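Local coordinates for type III restriction-modification enzyme EcoP15I Mod subunit (Escherichia coli, PDB 4ZCF), which methylates one adenine of the asymmetric DNA site 5'-CAGCAG-3' from S-adenosyl-L-methionine and, together with the Res subunit, allows DNA restriction, at residues L209-I214 / I245-N250; D304-I309 / V379-Y384; P514-K519 / P539-T544. One frame throughout, in Å; residues are numbered along the deposited sequence.

How the contacts relate
Along the chain the three contacts follow in series. Contact 1 sits nearest the middle, where helix 204-215 packs on strand 241-248 of the large mixed sheet of the methyltransferase core. Contact 2, centred about 38 Å from the centre of contact 1, packs the DNA-contacting loop before strand 308-310 on the end of strand 376-380 and the 3-10 segment after it; both strands belong to a separate antiparallel sheet, with 313-318 between them. Contact 3, about 37 Å from contact 1 between centres, ties the loop after strand 508-514, itself in the mixed sheet, to helix 539-552. Contacts 2 and 3, about 64 Å apart between centres, place a DNA-contacting part and the start of the C-terminal region on opposite sides of the chain's centre.

Contact 1 (L209-I214 / I245-N250); sequences LVCDEI and IVYTKN. With MN (manganese (II) ion), chain G.
C211 of helix 204-215 lies over one face of the Y247 ring, on strand 241-248. The helix and strand segments run almost parallel, 5° apart, with their axes 10.2 Å from each other. The apolar part is a CH-pi contact: C211 CB stands 3.7 Å from the centroid of the Y247 ring, displaced toward the rim on the phenol side. The sulfur, also over the face, is farther away and adds a Cys sulfur-aromatic contact, with C211 SG 4.6 Å from the Y247 ring centroid. C211 SG also meets the end of I245, 3.4 Å from I245 CD1. I197 of strand 193-199 touches both C211 and I245.

The polar part is one hydrogen bond, from Y247 OH to D212 OD1 at 2.7 Å. D212 OD1 lies in the plane of the ring at its edge, whereas the hydroxyl approaches from above the carboxylate plane, 50° out of it. D212 starts away from the strand, but with CG beside its backbone N (chi1 -75°) the carboxylate swings back to the phenol. K208 adds weak links to both groups. A phenylalanine in place of Y247 would probably keep the ring under C211 but leave D212 OD1 without its hydroxyl donor.

One residue on, E213 OE2 binds a manganese ion at 2.4 Å, and the E213 side chain also packs on H168 of the Res chain. The buried tyrosine thus joins helix to sheet in two ways, its face packing on cysteine and its phenol anchored by a carboxylate.

Contact 2 (D304-I309 / V379-Y384); sequences DRYKYI and VYAKDY. With nucleotides of chain E.
The backbones draw nearest at Y306 and A381, whose CA atoms lie 7.1 Å apart, Y306 being the centre of an inverse gamma turn and A381 opening a short 3-10 segment. Y306 carries the contact. Its CG lies beside the backbone N (chi1 -83°), sending the ring toward 379-384, where the CE2 corner meets backbone as much as side chain: Y306 CE2 is 3.4 Å from V379 O. Next along the ring, Y306 CD2 packs on the methyl of A381, 3.7 Å from A381 CB. Beyond the ring, V379 CG1 lies against the phenol oxygen. L269 of helix 264-279 touches Y306 and A381, while T316 of strand 313-318 touches Y306 and V379.

The phenol end turns to DNA: Y306 OH donates to OP2 of DC16 of chain E at 2.8 Å, the phosphate oxygen lying in the ring plane. The other phosphate oxygen of this nucleotide, OP1, faces the edge of the Y384 ring. Packing against 379-384 probably helps to position the phosphate-binding hydroxyl.

Neighbouring R305 reaches a base instead. Extended from CG to NE, it grips the major-groove edge of DG18 of chain E with two hydrogen bonds, R305 NH1 to O6 at 2.6 Å (N-H...O 175°) and R305 NH2 to N7 at 2.8 Å. One guanidinium face lies over the base of DT17 of chain E, whose C6 is 3.5 Å from R305 CZ. Such a bidentate arginine-guanine pair is typical of sequence-specific major-groove recognition, here carried by the loop leading into strand 308-310 of the antiparallel sheet; Y306 adds a backbone phosphate contact.

Contact 3 (P514-K519 / P539-T544); sequences PDFRAK and PEQYDT
F516, in a type I beta turn from D515 to A518, lays its ring against Q541 on the first turn of helix 539-552. This is the close side, though both residues are partly exposed. Q541 CB stands over one face of the ring, 3.8 Å from the centroid of F516 in a CH-pi contact, and is 3.6 Å from F516 CZ. The rest of the glutamine continues across the same ring, extended beyond CG, and its amide stacks nearly flat on it, with planes only 7° apart. Q541 OE1 is held by the backbone N of T538, which probably helps to keep the amide's orientation. F516 CG takes the position between its backbone N and carbonyl carbon (chi1 68°), carrying the ring out from the turn toward the helix.

The looser side is the ring's edge, where the buried T544 brings its CB no nearer than 4.3 Å to F516 CE2. T544 OG1 turns back into its own helix and donates to E540 O at 3.1 Å. L77 of strand 76-80 touches both F516 and T544. A518, in the turn, is exposed.

The join is thus one of dispersion: a polar side chain serves as a flat packing surface while its OE1 accepts from T538 N, just before the helix.

Contact 1 (L209-I214 / I245-N250)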
loop_
_atom_site.group_PDB
_atom_site.type_symbol
_atom_site.label_atom_id
_atom_site.label_comp_id
_atom_site.label_asym_id
_atom_site.label_seq_id
_atom_site.Cartn_x
_atom_site.Cartn_y
_atom_site.Cartn_z
ATOM N N LEU A 209 4.302 6.727 -7.737
ATOM C CA LEU A 209 3.585 6.037 -8.816
ATOM C C LEU A 209 3.963 4.557 -8.955
ATOM O O LEU A 209 3.062 3.735 -9.159
ATOM C CB LEU A 209 3.621 6.803 -10.159
ATOM C CG LEU A 209 2.834 8.157 -10.192
ATOM C CD1 LEU A 209 2.727 8.684 -11.586
ATOM C CD2 LEU A 209 1.429 8.019 -9.629
ATOM N N VAL A 210 5.257 4.192 -8.751
ATOM C CA VAL A 210 5.691 2.776 -8.765
ATOM C C VAL A 210 5.208 2.019 -7.526
ATOM O O VAL A 210 4.965 0.817 -7.607
ATOM C CB VAL A 210 7.193 2.569 -9.090
ATOM C CG1 VAL A 210 8.068 2.706 -7.864
ATOM C CG2 VAL A 210 7.433 1.229 -9.761
ATOM N N CYS A 211 5.030 2.725 -6.390
ATOM C CA CYS A 211 4.521 2.138 -5.147
ATOM C C CYS A 211 3.060 1.841 -5.273
ATOM O O CYS A 211 2.562 0.880 -4.677
ATOM C CB CYS A 211 4.795 3.047 -3.961
ATOM S SG CYS A 211 6.460 2.903 -3.299
ATOM N N ASP A 212 2.362 2.683 -6.047
ATOM C CA ASP A 212 0.963 2.502 -6.409
ATOM C C ASP A 212 0.852 1.198 -7.185
ATOM O O ASP A 212 0.060 0.351 -6.809
ATOM C CB ASP A 212 0.442 3.702 -7.211
ATOM C CG ASP A 212 0.162 4.967 -6.391
ATOM O OD1 ASP A 212 0.074 4.866 -5.148
ATOM O OD2 ASP A 212 -0.021 6.057 -7.006
ATOM N N GLU A 213 1.755 0.970 -8.150
ATOM C CA GLU A 213 1.819 -0.260 -8.944
ATOM C C GLU A 213 2.047 -1.504 -8.092
ATOM O O GLU A 213 1.211 -2.414 -8.124
ATOM C CB GLU A 213 2.942 -0.141 -10.006
ATOM C CG GLU A 213 2.471 -0.241 -11.444
ATOM C CD GLU A 213 2.221 -1.662 -11.885
ATOM O OE1 GLU A 213 3.161 -2.487 -11.795
ATOM O OE2 GLU A 213 1.073 -1.960 -12.290
ATOM N N ILE A 214 3.180 -1.540 -7.328
ATOM C CA ILE A 214 3.601 -2.659 -6.473
ATOM C C ILE A 214 2.674 -2.895 -5.267
ATOM O O ILE A 214 2.427 -4.055 -4.930
ATOM C CB ILE A 214 5.146 -2.538 -6.093
ATOM C CG1 ILE A 214 6.050 -2.615 -7.332
ATOM C CG2 ILE A 214 5.639 -3.519 -4.994
ATOM C CD1 ILE A 214 7.178 -1.644 -7.304
ATOM N N ILE A 245 7.617 8.504 2.224
ATOM C CA ILE A 245 6.402 7.875 1.708
ATOM C C ILE A 245 6.132 6.607 2.550
ATOM O O ILE A 245 7.067 5.918 2.924
ATOM C CB ILE A 245 6.368 7.640 0.167
ATOM C CG1 ILE A 245 7.034 6.352 -0.244
ATOM C CG2 ILE A 245 6.887 8.835 -0.654
ATOM C CD1 ILE A 245 6.540 5.880 -1.571
ATOM N N VAL A 246 4.872 6.360 2.928
ATOM C CA VAL A 246 4.500 5.231 3.794
ATOM C C VAL A 246 3.413 4.392 3.103
ATOM O O VAL A 246 2.460 4.950 2.559
ATOM C CB VAL A 246 4.058 5.731 5.207
ATOM C CG1 VAL A 246 3.831 4.581 6.170
ATOM C CG2 VAL A 246 5.058 6.718 5.794
ATOM N N TYR A 247 3.590 3.073 3.066
ATOM C CA TYR A 247 2.623 2.138 2.480
ATOM C C TYR A 247 2.478 0.959 3.429
ATOM O O TYR A 247 3.321 0.737 4.284
ATOM C CB TYR A 247 3.050 1.646 1.067
ATOM C CG TYR A 247 2.760 2.602 -0.078
ATOM C CD1 TYR A 247 3.509 3.763 -0.252
ATOM C CD2 TYR A 247 1.748 2.336 -0.997
ATOM C CE1 TYR A 247 3.225 4.661 -1.276
ATOM C CE2 TYR A 247 1.454 3.232 -2.026
ATOM C CZ TYR A 247 2.211 4.382 -2.173
ATOM O OH TYR A 247 1.986 5.246 -3.215
ATOM N N THR A 248 1.386 0.235 3.294
ATOM C CA THR A 248 1.061 -0.941 4.086
ATOM C C THR A 248 0.938 -2.134 3.140
ATOM O O THR A 248 0.801 -1.926 1.932
ATOM C CB THR A 248 -0.181 -0.663 4.956
ATOM O OG1 THR A 248 -0.447 -1.780 5.796
ATOM C CG2 THR A 248 -1.403 -0.298 4.154
ATOM N N LYS A 249 1.058 -3.376 3.662
ATOM C CA LYS A 249 0.892 -4.560 2.814
ATOM C C LYS A 249 -0.603 -4.747 2.548
ATOM O O LYS A 249 -1.021 -4.902 1.405
ATOM C CB LYS A 249 1.491 -5.808 3.466
ATOM C CG LYS A 249 2.213 -6.673 2.455
ATOM C CD LYS A 249 1.360 -7.784 1.874
ATOM C CE LYS A 249 2.208 -8.802 1.145
ATOM N NZ LYS A 249 3.089 -9.588 2.075
ATOM N N ASN A 250 -1.400 -4.647 3.614
ATOM C CA ASN A 250 -2.848 -4.738 3.564
ATOM C C ASN A 250 -3.445 -3.684 4.477
ATOM O O ASN A 250 -3.413 -3.858 5.703
ATOM C CB ASN A 250 -3.321 -6.133 4.000
ATOM C CG ASN A 250 -4.764 -6.422 3.726
ATOM O OD1 ASN A 250 -5.561 -5.545 3.386
ATOM N ND2 ASN A 250 -5.135 -7.673 3.894
HETATM MN MN MN G . -0.170 -2.765 -14.131
#

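Contact 2 (D304-I309 / V379-Y384)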
loop_
_atom_site.group_PDB
_atom_site.type_symbol
_atom_site.label_atom_id
_atom_site.label_comp_id
_atom_site.label_asym_id
_atom_site.label_seq_id
_atom_site.Cartn_x
_atom_site.Cartn_y
_atom_site.Cartn_z
ATOM N N ASP A 304 0.068 23.133 26.331
ATOM C CA ASP A 304 0.222 24.505 26.842
ATOM C C ASP A 304 -1.050 25.186 27.349
ATOM O O ASP A 304 -0.976 26.326 27.787
ATOM C CB ASP A 304 0.923 25.398 25.803
ATOM C CG ASP A 304 0.189 25.492 24.483
ATOM O OD1 ASP A 304 0.394 24.594 23.621
ATOM O OD2 ASP A 304 -0.585 26.461 24.306
ATOM N N ARG A 305 -2.208 24.507 27.255
ATOM C CA ARG A 305 -3.516 24.970 27.735
ATOM C C ARG A 305 -4.069 24.032 28.847
ATOM O O ARG A 305 -5.270 24.007 29.118
ATOM C CB ARG A 305 -4.500 25.155 26.573
ATOM C CG ARG A 305 -4.136 26.297 25.651
ATOM C CD ARG A 305 -5.268 26.589 24.649
ATOM N NE ARG A 305 -4.770 27.365 23.503
ATOM C CZ ARG A 305 -5.529 27.946 22.576
ATOM N NH1 ARG A 305 -6.850 27.901 22.667
ATOM N NH2 ARG A 305 -4.971 28.574 21.552
ATOM N N TYR A 306 -3.169 23.275 29.493
ATOM C CA TYR A 306 -3.499 22.380 30.594
ATOM C C TYR A 306 -3.227 23.166 31.862
ATOM O O TYR A 306 -2.333 22.838 32.645
ATOM C CB TYR A 306 -2.715 21.042 30.484
ATOM C CG TYR A 306 -3.379 20.057 29.537
ATOM C CD1 TYR A 306 -3.427 20.300 28.158
ATOM C CD2 TYR A 306 -4.044 18.934 30.022
ATOM C CE1 TYR A 306 -4.102 19.440 27.291
ATOM C CE2 TYR A 306 -4.710 18.059 29.160
ATOM C CZ TYR A 306 -4.710 18.304 27.793
ATOM O OH TYR A 306 -5.358 17.450 26.944
ATOM N N LYS A 307 -4.005 24.269 32.013
ATOM C CA LYS A 307 -3.949 25.281 33.069
ATOM C C LYS A 307 -4.535 24.854 34.393
ATOM O O LYS A 307 -4.120 25.399 35.427
ATOM C CB LYS A 307 -4.619 26.602 32.603
ATOM C CG LYS A 307 -6.126 26.524 32.297
ATOM C CD LYS A 307 -6.768 27.911 32.213
ATOM C CE LYS A 307 -7.650 28.064 30.992
ATOM N NZ LYS A 307 -9.005 28.601 31.309
ATOM N N TYR A 308 -5.544 23.951 34.369
ATOM C CA TYR A 308 -6.240 23.485 35.576
ATOM C C TYR A 308 -5.596 22.302 36.281
ATOM O O TYR A 308 -4.872 21.529 35.654
ATOM C CB TYR A 308 -7.710 23.165 35.291
ATOM C CG TYR A 308 -8.512 24.258 34.621
ATOM C CD1 TYR A 308 -8.806 25.446 35.289
ATOM C CD2 TYR A 308 -9.076 24.062 33.365
ATOM C CE1 TYR A 308 -9.588 26.436 34.695
ATOM C CE2 TYR A 308 -9.865 25.039 32.763
ATOM C CZ TYR A 308 -10.107 26.233 33.425
ATOM O OH TYR A 308 -10.866 27.211 32.817
ATOM N N ILE A 309 -5.885 22.159 37.594
ATOM C CA ILE A 309 -5.379 21.072 38.438
ATOM C C ILE A 309 -6.311 20.740 39.620
ATOM O O ILE A 309 -6.955 21.629 40.174
ATOM C CB ILE A 309 -3.890 21.297 38.888
ATOM C CG1 ILE A 309 -3.220 19.966 39.347
ATOM C CG2 ILE A 309 -3.769 22.419 39.927
ATOM C CD1 ILE A 309 -1.705 19.973 40.011
ATOM N N VAL A 379 -10.510 17.005 30.476
ATOM C CA VAL A 379 -9.526 16.116 29.860
ATOM C C VAL A 379 -8.213 16.286 30.607
ATOM O O VAL A 379 -7.676 17.385 30.622
ATOM C CB VAL A 379 -9.401 16.393 28.321
ATOM C CG1 VAL A 379 -8.199 15.677 27.709
ATOM C CG2 VAL A 379 -10.686 16.018 27.576
ATOM N N TYR A 380 -7.718 15.193 31.236
ATOM C CA TYR A 380 -6.467 15.122 32.008
ATOM C C TYR A 380 -5.258 14.817 31.144
ATOM O O TYR A 380 -5.310 13.930 30.296
ATOM C CB TYR A 380 -6.569 14.032 33.082
ATOM C CG TYR A 380 -7.387 14.410 34.293
ATOM C CD1 TYR A 380 -8.764 14.191 34.327
ATOM C CD2 TYR A 380 -6.781 14.931 35.432
ATOM C CE1 TYR A 380 -9.516 14.494 35.461
ATOM C CE2 TYR A 380 -7.526 15.267 36.561
ATOM C CZ TYR A 380 -8.889 15.023 36.581
ATOM O OH TYR A 380 -9.618 15.330 37.707
ATOM N N ALA A 381 -4.147 15.485 31.435
ATOM C CA ALA A 381 -2.856 15.346 30.769
ATOM C C ALA A 381 -2.295 13.896 30.701
ATOM O O ALA A 381 -1.536 13.575 29.783
ATOM C CB ALA A 381 -1.846 16.258 31.441
ATOM N N LYS A 382 -2.638 13.044 31.691
ATOM C CA LYS A 382 -2.188 11.654 31.791
ATOM C C LYS A 382 -2.781 10.804 30.669
ATOM O O LYS A 382 -2.165 9.809 30.265
ATOM C CB LYS A 382 -2.539 11.054 33.170
ATOM C CG LYS A 382 -4.030 11.032 33.519
ATOM C CD LYS A 382 -4.245 10.398 34.873
ATOM C CE LYS A 382 -5.627 10.631 35.448
ATOM N NZ LYS A 382 -6.692 9.990 34.630
ATOM N N ASP A 383 -3.982 11.212 30.181
ATOM C CA ASP A 383 -4.749 10.582 29.112
ATOM C C ASP A 383 -4.346 11.037 27.694
ATOM O O ASP A 383 -5.015 10.666 26.730
ATOM C CB ASP A 383 -6.261 10.729 29.374
ATOM C CG ASP A 383 -6.741 9.842 30.513
ATOM O OD1 ASP A 383 -6.465 8.631 30.476
ATOM O OD2 ASP A 383 -7.363 10.368 31.455
ATOM N N TYR A 384 -3.230 11.798 27.574
ATOM C CA TYR A 384 -2.683 12.317 26.325
ATOM C C TYR A 384 -1.935 11.226 25.559
ATOM O O TYR A 384 -1.107 10.491 26.128
ATOM C CB TYR A 384 -1.783 13.548 26.560
ATOM C CG TYR A 384 -1.089 14.041 25.306
ATOM C CD1 TYR A 384 -1.809 14.646 24.277
ATOM C CD2 TYR A 384 0.286 13.882 25.136
ATOM C CE1 TYR A 384 -1.183 15.065 23.104
ATOM C CE2 TYR A 384 0.922 14.289 23.961
ATOM C CZ TYR A 384 0.180 14.874 22.946
ATOM O OH TYR A 384 0.793 15.282 21.786
ATOM P P DT E 17 -1.623 22.777 19.306
ATOM O OP1 DT E 17 -0.581 22.628 18.263
ATOM O OP2 DT E 17 -1.316 23.469 20.586
ATOM O "O5'" DT E 17 -2.834 23.614 18.645
ATOM C "C5'" DT E 17 -3.125 23.798 17.245
ATOM C "C4'" DT E 17 -3.642 25.205 16.999
ATOM O "O4'" DT E 17 -5.041 25.345 17.303
ATOM C "C3'" DT E 17 -2.991 26.382 17.731
ATOM O "O3'" DT E 17 -3.150 27.500 16.881
ATOM C "C2'" DT E 17 -3.861 26.570 18.983
ATOM C "C1'" DT E 17 -5.231 26.210 18.411
ATOM N N1 DT E 17 -6.319 25.700 19.316
ATOM C C2 DT E 17 -7.599 26.006 18.914
ATOM O O2 DT E 17 -7.831 26.608 17.860
ATOM N N3 DT E 17 -8.584 25.622 19.804
ATOM C C4 DT E 17 -8.419 24.935 20.998
ATOM O O4 DT E 17 -9.407 24.558 21.645
ATOM C C5 DT E 17 -7.052 24.696 21.373
ATOM C C7 DT E 17 -6.778 23.935 22.627
ATOM C C6 DT E 17 -6.070 25.105 20.546
ATOM P P DG E 18 -1.996 28.469 16.413
ATOM O OP1 DG E 18 -1.207 27.779 15.370
ATOM O OP2 DG E 18 -1.423 29.119 17.610
ATOM O "O5'" DG E 18 -2.831 29.617 15.687
ATOM C "C5'" DG E 18 -3.364 29.546 14.374
ATOM C "C4'" DG E 18 -4.379 30.656 14.203
ATOM O "O4'" DG E 18 -5.529 30.426 15.071
ATOM C "C3'" DG E 18 -3.863 32.024 14.577
ATOM O "O3'" DG E 18 -4.247 32.908 13.505
ATOM C "C2'" DG E 18 -4.495 32.338 15.950
ATOM C "C1'" DG E 18 -5.777 31.500 15.963
ATOM N N9 DG E 18 -6.138 30.854 17.224
ATOM C C8 DG E 18 -5.288 30.186 18.066
ATOM N N7 DG E 18 -5.865 29.620 19.093
ATOM C C5 DG E 18 -7.201 29.906 18.907
ATOM C C6 DG E 18 -8.310 29.554 19.721
ATOM O O6 DG E 18 -8.315 28.909 20.798
ATOM N N1 DG E 18 -9.502 30.049 19.187
ATOM C C2 DG E 18 -9.612 30.797 18.036
ATOM N N2 DG E 18 -10.846 31.174 17.687
ATOM N N3 DG E 18 -8.579 31.116 17.265
ATOM C C4 DG E 18 -7.394 30.654 17.762
ATOM P P DC E 16 -5.232 17.750 23.275
ATOM O OP1 DC E 16 -4.701 16.376 23.465
ATOM O OP2 DC E 16 -5.818 18.483 24.418
ATOM O "O5'" DC E 16 -4.090 18.664 22.609
ATOM C "C5'" DC E 16 -3.458 18.383 21.349
ATOM C "C4'" DC E 16 -3.587 19.508 20.325
ATOM O "O4'" DC E 16 -4.946 19.643 19.858
ATOM C "C3'" DC E 16 -3.118 20.923 20.656
ATOM O "O3'" DC E 16 -2.316 21.359 19.535
ATOM C "C2'" DC E 16 -4.424 21.714 20.803
ATOM C "C1'" DC E 16 -5.278 21.016 19.749
ATOM N N1 DC E 16 -6.752 21.223 19.831
ATOM C C2 DC E 16 -7.413 21.846 18.750
ATOM O O2 DC E 16 -6.758 22.227 17.757
ATOM N N3 DC E 16 -8.774 22.043 18.850
ATOM C C4 DC E 16 -9.443 21.679 19.969
ATOM N N4 DC E 16 -10.756 21.904 20.006
ATOM C C5 DC E 16 -8.802 21.050 21.083
ATOM C C6 DC E 16 -7.470 20.836 20.954
#

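Contact 3 (P514-K519 / P539-T544)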
loop_
_atom_site.group_PDB
_atom_site.type_symbol
_atom_site.label_atom_id
_atom_site.label_comp_id
_atom_site.label_asym_id
_atom_site.label_seq_id
_atom_site.Cartn_x
_atom_site.Cartn_y
_atom_site.Cartn_z
ATOM N N PRO A 514 29.981 -17.326 -3.299
ATOM C CA PRO A 514 29.838 -17.882 -4.667
ATOM C C PRO A 514 29.275 -19.296 -4.602
ATOM O O PRO A 514 29.595 -19.995 -3.641
ATOM C CB PRO A 514 31.271 -17.867 -5.218
ATOM C CG PRO A 514 32.162 -17.738 -4.050
ATOM C CD PRO A 514 31.397 -17.002 -2.997
ATOM N N ASP A 515 28.371 -19.684 -5.536
ATOM C CA ASP A 515 27.749 -21.023 -5.504
ATOM C C ASP A 515 28.690 -22.118 -6.031
ATOM O O ASP A 515 28.568 -22.517 -7.190
ATOM C CB ASP A 515 26.389 -21.028 -6.244
ATOM C CG ASP A 515 25.607 -22.344 -6.254
ATOM O OD1 ASP A 515 26.091 -23.342 -5.657
ATOM O OD2 ASP A 515 24.517 -22.376 -6.850
ATOM N N PHE A 516 29.590 -22.630 -5.163
ATOM C CA PHE A 516 30.600 -23.658 -5.487
ATOM C C PHE A 516 30.041 -24.989 -6.049
ATOM O O PHE A 516 30.760 -25.688 -6.758
ATOM C CB PHE A 516 31.547 -23.916 -4.288
ATOM C CG PHE A 516 30.867 -24.576 -3.114
ATOM C CD1 PHE A 516 30.694 -25.955 -3.073
ATOM C CD2 PHE A 516 30.363 -23.818 -2.068
ATOM C CE1 PHE A 516 30.010 -26.562 -2.019
ATOM C CE2 PHE A 516 29.682 -24.426 -1.009
ATOM C CZ PHE A 516 29.508 -25.795 -0.995
ATOM N N ARG A 517 28.777 -25.327 -5.721
ATOM C CA ARG A 517 28.072 -26.554 -6.119
ATOM C C ARG A 517 27.385 -26.458 -7.496
ATOM O O ARG A 517 26.640 -27.373 -7.877
ATOM C CB ARG A 517 27.044 -26.933 -5.043
ATOM N N ALA A 518 27.632 -25.361 -8.241
ATOM C CA ALA A 518 27.002 -25.154 -9.548
ATOM C C ALA A 518 27.789 -25.732 -10.729
ATOM O O ALA A 518 29.020 -25.787 -10.697
ATOM C CB ALA A 518 26.698 -23.677 -9.768
ATOM N N LYS A 519 27.048 -26.165 -11.771
ATOM C CA LYS A 519 27.557 -26.753 -13.015
ATOM C C LYS A 519 26.717 -26.292 -14.218
ATOM O O LYS A 519 25.517 -26.051 -14.064
ATOM C CB LYS A 519 27.521 -28.273 -12.915
ATOM N N PRO A 539 35.995 -27.670 4.826
ATOM C CA PRO A 539 35.266 -27.368 6.080
ATOM C C PRO A 539 34.465 -26.065 6.024
ATOM O O PRO A 539 33.425 -25.973 6.668
ATOM C CB PRO A 539 36.381 -27.312 7.137
ATOM C CG PRO A 539 37.451 -28.168 6.589
ATOM C CD PRO A 539 37.417 -27.984 5.104
ATOM N N GLU A 540 34.927 -25.084 5.221
ATOM C CA GLU A 540 34.215 -23.823 4.998
ATOM C C GLU A 540 32.981 -24.090 4.116
ATOM O O GLU A 540 31.888 -23.683 4.492
ATOM C CB GLU A 540 35.129 -22.732 4.394
ATOM C CG GLU A 540 34.398 -21.440 4.028
ATOM C CD GLU A 540 35.252 -20.193 3.877
ATOM O OE1 GLU A 540 35.377 -19.678 2.739
ATOM O OE2 GLU A 540 35.766 -19.711 4.914
ATOM N N GLN A 541 33.152 -24.808 2.978
ATOM C CA GLN A 541 32.054 -25.135 2.056
ATOM C C GLN A 541 30.909 -25.855 2.774
ATOM O O GLN A 541 29.761 -25.435 2.653
ATOM C CB GLN A 541 32.568 -25.898 0.834
ATOM C CG GLN A 541 33.467 -25.036 -0.079
ATOM C CD GLN A 541 34.178 -25.785 -1.194
ATOM O OE1 GLN A 541 34.239 -27.012 -1.236
ATOM N NE2 GLN A 541 34.750 -25.050 -2.135
ATOM N N TYR A 542 31.246 -26.860 3.606
ATOM C CA TYR A 542 30.340 -27.665 4.442
ATOM C C TYR A 542 29.443 -26.747 5.313
ATOM O O TYR A 542 28.242 -27.015 5.468
ATOM C CB TYR A 542 31.206 -28.561 5.349
ATOM C CG TYR A 542 30.461 -29.403 6.365
ATOM C CD1 TYR A 542 29.896 -28.824 7.503
ATOM C CD2 TYR A 542 30.422 -30.790 6.254
ATOM C CE1 TYR A 542 29.204 -29.591 8.437
ATOM C CE2 TYR A 542 29.760 -31.572 7.200
ATOM C CZ TYR A 542 29.154 -30.968 8.293
ATOM O OH TYR A 542 28.491 -31.731 9.228
ATOM N N ASP A 543 30.054 -25.708 5.931
ATOM C CA ASP A 543 29.375 -24.736 6.785
ATOM C C ASP A 543 28.476 -23.805 5.977
ATOM O O ASP A 543 27.381 -23.494 6.434
ATOM C CB ASP A 543 30.383 -23.960 7.635
ATOM C CG ASP A 543 30.966 -24.747 8.801
ATOM O OD1 ASP A 543 30.272 -25.675 9.308
ATOM O OD2 ASP A 543 32.093 -24.402 9.248
ATOM N N THR A 544 28.915 -23.396 4.760
ATOM C CA THR A 544 28.132 -22.598 3.813
ATOM C C THR A 544 26.829 -23.335 3.419
ATOM O O THR A 544 25.771 -22.714 3.404
ATOM C CB THR A 544 28.984 -22.164 2.614
ATOM O OG1 THR A 544 30.173 -21.524 3.094
ATOM C CG2 THR A 544 28.233 -21.206 1.672
#